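PDB 5AEG: sulfoquinovosidase from Escherichia coli, which hydrolyses sulfoquinovosyl diacylglycerides, and simple sulfoquinovosides such as sulfoquinovosyl glycerol, to release sulfoquinovose for sulfoglycolysis. Local coordinates for residues A123-I129 / F139-G143. Numbering follows the deposited sequence.
Sequences AQPEDHI and FDLRG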
loop_
_atom_site.group_PDB
_atom_site.type_symbol
_atom_site.label_atom_id
_atom_site.label_comp_id
_atom_site.label_asym_id
_atom_site.label_seq_id
_atom_site.Cartn_x
_atom_site.Cartn_y
_atom_site.Cartn_z
ATOM N N ALA A 123 -16.887 9.526 19.246
ATOM C CA ALA A 123 -15.630 8.994 19.702
ATOM C C ALA A 123 -15.270 9.397 21.090
ATOM O O ALA A 123 -15.844 10.331 21.610
ATOM C CB ALA A 123 -14.526 9.508 18.759
ATOM N N GLN A 124 -14.181 8.806 21.625
ATOM C CA GLN A 124 -13.611 9.230 22.931
ATOM C C GLN A 124 -12.246 9.838 22.766
ATOM O O GLN A 124 -11.487 9.406 21.899
ATOM C CB GLN A 124 -13.473 8.064 23.898
ATOM C CG GLN A 124 -14.751 7.269 24.182
ATOM C CD GLN A 124 -14.439 5.838 24.741
ATOM O OE1 GLN A 124 -13.321 5.183 24.493
ATOM N NE2 GLN A 124 -15.401 5.327 25.491
ATOM N N PRO A 125 -11.890 10.817 23.589
ATOM C CA PRO A 125 -10.619 11.467 23.436
ATOM C C PRO A 125 -9.410 10.533 23.447
ATOM O O PRO A 125 -8.465 10.831 22.777
ATOM C CB PRO A 125 -10.555 12.432 24.626
ATOM C CG PRO A 125 -11.989 12.759 24.858
ATOM C CD PRO A 125 -12.681 11.465 24.670
ATOM N N GLU A 126 -9.460 9.444 24.199
ATOM C CA GLU A 126 -8.327 8.482 24.286
ATOM C C GLU A 126 -8.177 7.496 23.096
ATOM O O GLU A 126 -7.182 6.773 23.000
ATOM C CB GLU A 126 -8.425 7.637 25.557
ATOM C CG GLU A 126 -9.654 6.784 25.613
ATOM C CD GLU A 126 -10.880 7.486 26.334
ATOM O OE1 GLU A 126 -10.985 8.756 26.453
ATOM O OE2 GLU A 126 -11.745 6.726 26.781
ATOM N N ASP A 127 -9.145 7.442 22.196
ATOM C CA ASP A 127 -9.108 6.433 21.185
ATOM C C ASP A 127 -7.913 6.687 20.221
ATOM O O ASP A 127 -7.641 7.821 19.879
ATOM C CB ASP A 127 -10.387 6.437 20.345
ATOM C CG ASP A 127 -11.648 6.098 21.140
ATOM O OD1 ASP A 127 -11.558 5.464 22.214
ATOM O OD2 ASP A 127 -12.743 6.366 20.601
ATOM N N HIS A 128 -7.285 5.621 19.751
ATOM C CA HIS A 128 -6.396 5.701 18.575
ATOM C C HIS A 128 -7.098 5.159 17.385
ATOM O O HIS A 128 -8.079 4.377 17.483
ATOM C CB HIS A 128 -5.052 4.933 18.831
ATOM C CG HIS A 128 -4.387 5.327 20.099
ATOM N ND1 HIS A 128 -3.555 6.423 20.207
ATOM C CD2 HIS A 128 -4.478 4.805 21.366
ATOM C CE1 HIS A 128 -3.100 6.529 21.459
ATOM N NE2 HIS A 128 -3.669 5.580 22.182
ATOM N N ILE A 129 -6.533 5.460 16.196
ATOM C CA ILE A 129 -7.139 5.103 14.964
ATOM C C ILE A 129 -6.010 4.633 14.006
ATOM O O ILE A 129 -4.974 5.325 13.892
ATOM C CB ILE A 129 -7.844 6.320 14.352
ATOM C CG1 ILE A 129 -9.086 6.813 15.170
ATOM C CG2 ILE A 129 -8.309 6.013 12.957
ATOM C CD1 ILE A 129 -10.226 5.789 15.141
ATOM N N PHE A 139 1.061 6.389 11.762
ATOM C CA PHE A 139 0.389 5.097 11.846
ATOM C C PHE A 139 -0.871 5.357 12.642
ATOM O O PHE A 139 -1.995 5.223 12.092
ATOM C CB PHE A 139 1.318 4.013 12.466
ATOM C CG PHE A 139 0.638 2.692 12.722
ATOM C CD1 PHE A 139 -0.302 2.138 11.818
ATOM C CD2 PHE A 139 0.935 1.991 13.910
ATOM C CE1 PHE A 139 -0.969 0.938 12.090
ATOM C CE2 PHE A 139 0.299 0.793 14.178
ATOM C CZ PHE A 139 -0.628 0.243 13.249
ATOM N N ASP A 140 -0.726 5.678 13.942
ATOM C CA ASP A 140 -1.887 6.245 14.681
ATOM C C ASP A 140 -2.286 7.497 13.955
ATOM O O ASP A 140 -1.514 8.443 13.871
ATOM C CB ASP A 140 -1.501 6.584 16.080
ATOM C CG ASP A 140 -2.672 7.124 16.930
ATOM O OD1 ASP A 140 -3.839 7.121 16.551
ATOM O OD2 ASP A 140 -2.368 7.540 18.037
ATOM N N LEU A 141 -3.523 7.559 13.448
ATOM C CA LEU A 141 -4.000 8.722 12.704
ATOM C C LEU A 141 -4.705 9.789 13.544
ATOM O O LEU A 141 -5.074 10.914 13.067
ATOM C CB LEU A 141 -4.992 8.216 11.635
ATOM C CG LEU A 141 -4.537 7.111 10.693
ATOM C CD1 LEU A 141 -5.568 6.711 9.686
ATOM C CD2 LEU A 141 -3.269 7.472 10.006
ATOM N N ARG A 142 -4.913 9.498 14.814
ATOM C CA ARG A 142 -5.618 10.495 15.695
ATOM C C ARG A 142 -4.962 11.821 15.832
ATOM O O ARG A 142 -3.770 11.907 15.967
ATOM C CB ARG A 142 -5.920 9.885 17.099
ATOM C CG ARG A 142 -7.115 10.589 17.773
ATOM C CD ARG A 142 -8.431 10.045 17.268
ATOM N NE ARG A 142 -9.585 10.824 17.663
ATOM C CZ ARG A 142 -10.168 10.723 18.858
ATOM N NH1 ARG A 142 -9.671 9.888 19.776
ATOM N NH2 ARG A 142 -11.260 11.452 19.118
ATOM N N GLY A 143 -5.745 12.897 15.732
ATOM C CA GLY A 143 -5.186 14.216 15.767
ATOM C C GLY A 143 -5.136 14.921 14.412
ATOM O O GLY A 143 -4.930 16.106 14.372
#
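Two loops of the N-terminal galactose mutarotase-like domain of this GH31 enzyme meet here, a type I beta turn at Gln124 to Asp127 and an Asx turn at Asp140. The Asx turn is made by Asp140 OD1, which accepts a hydrogen bond from Arg142 N at 3.1 Å. The same OD1 also accepts one from Ile129 N at 3.2 Å, while Asp140 OD2 accepts one from His128 ND1 at 2.7 Å, so one carboxylate ties both loops together. Beside it, Leu141 N donates to Ile129 O at 2.7 Å. Arg142 reaches back along the first loop, where Arg142 CD lies 3.9 Å from Ile129 CG1, and its NH1 donates to Gln124 O at 2.8 Å and Asp127 O at 2.9 Å, bridging carbonyls at both ends of the beta turn. Arg142 NH2 goes on to the carbonyls of Ala209 and Pro210, and Asp127 OD2 is hydrogen-bonded to Gln191. The first loop joins strand 116-122 to 129-133, the second 129-133 to 145-148, with strand 212-217 alongside through His213, and Phe139 reaching helix 486-495.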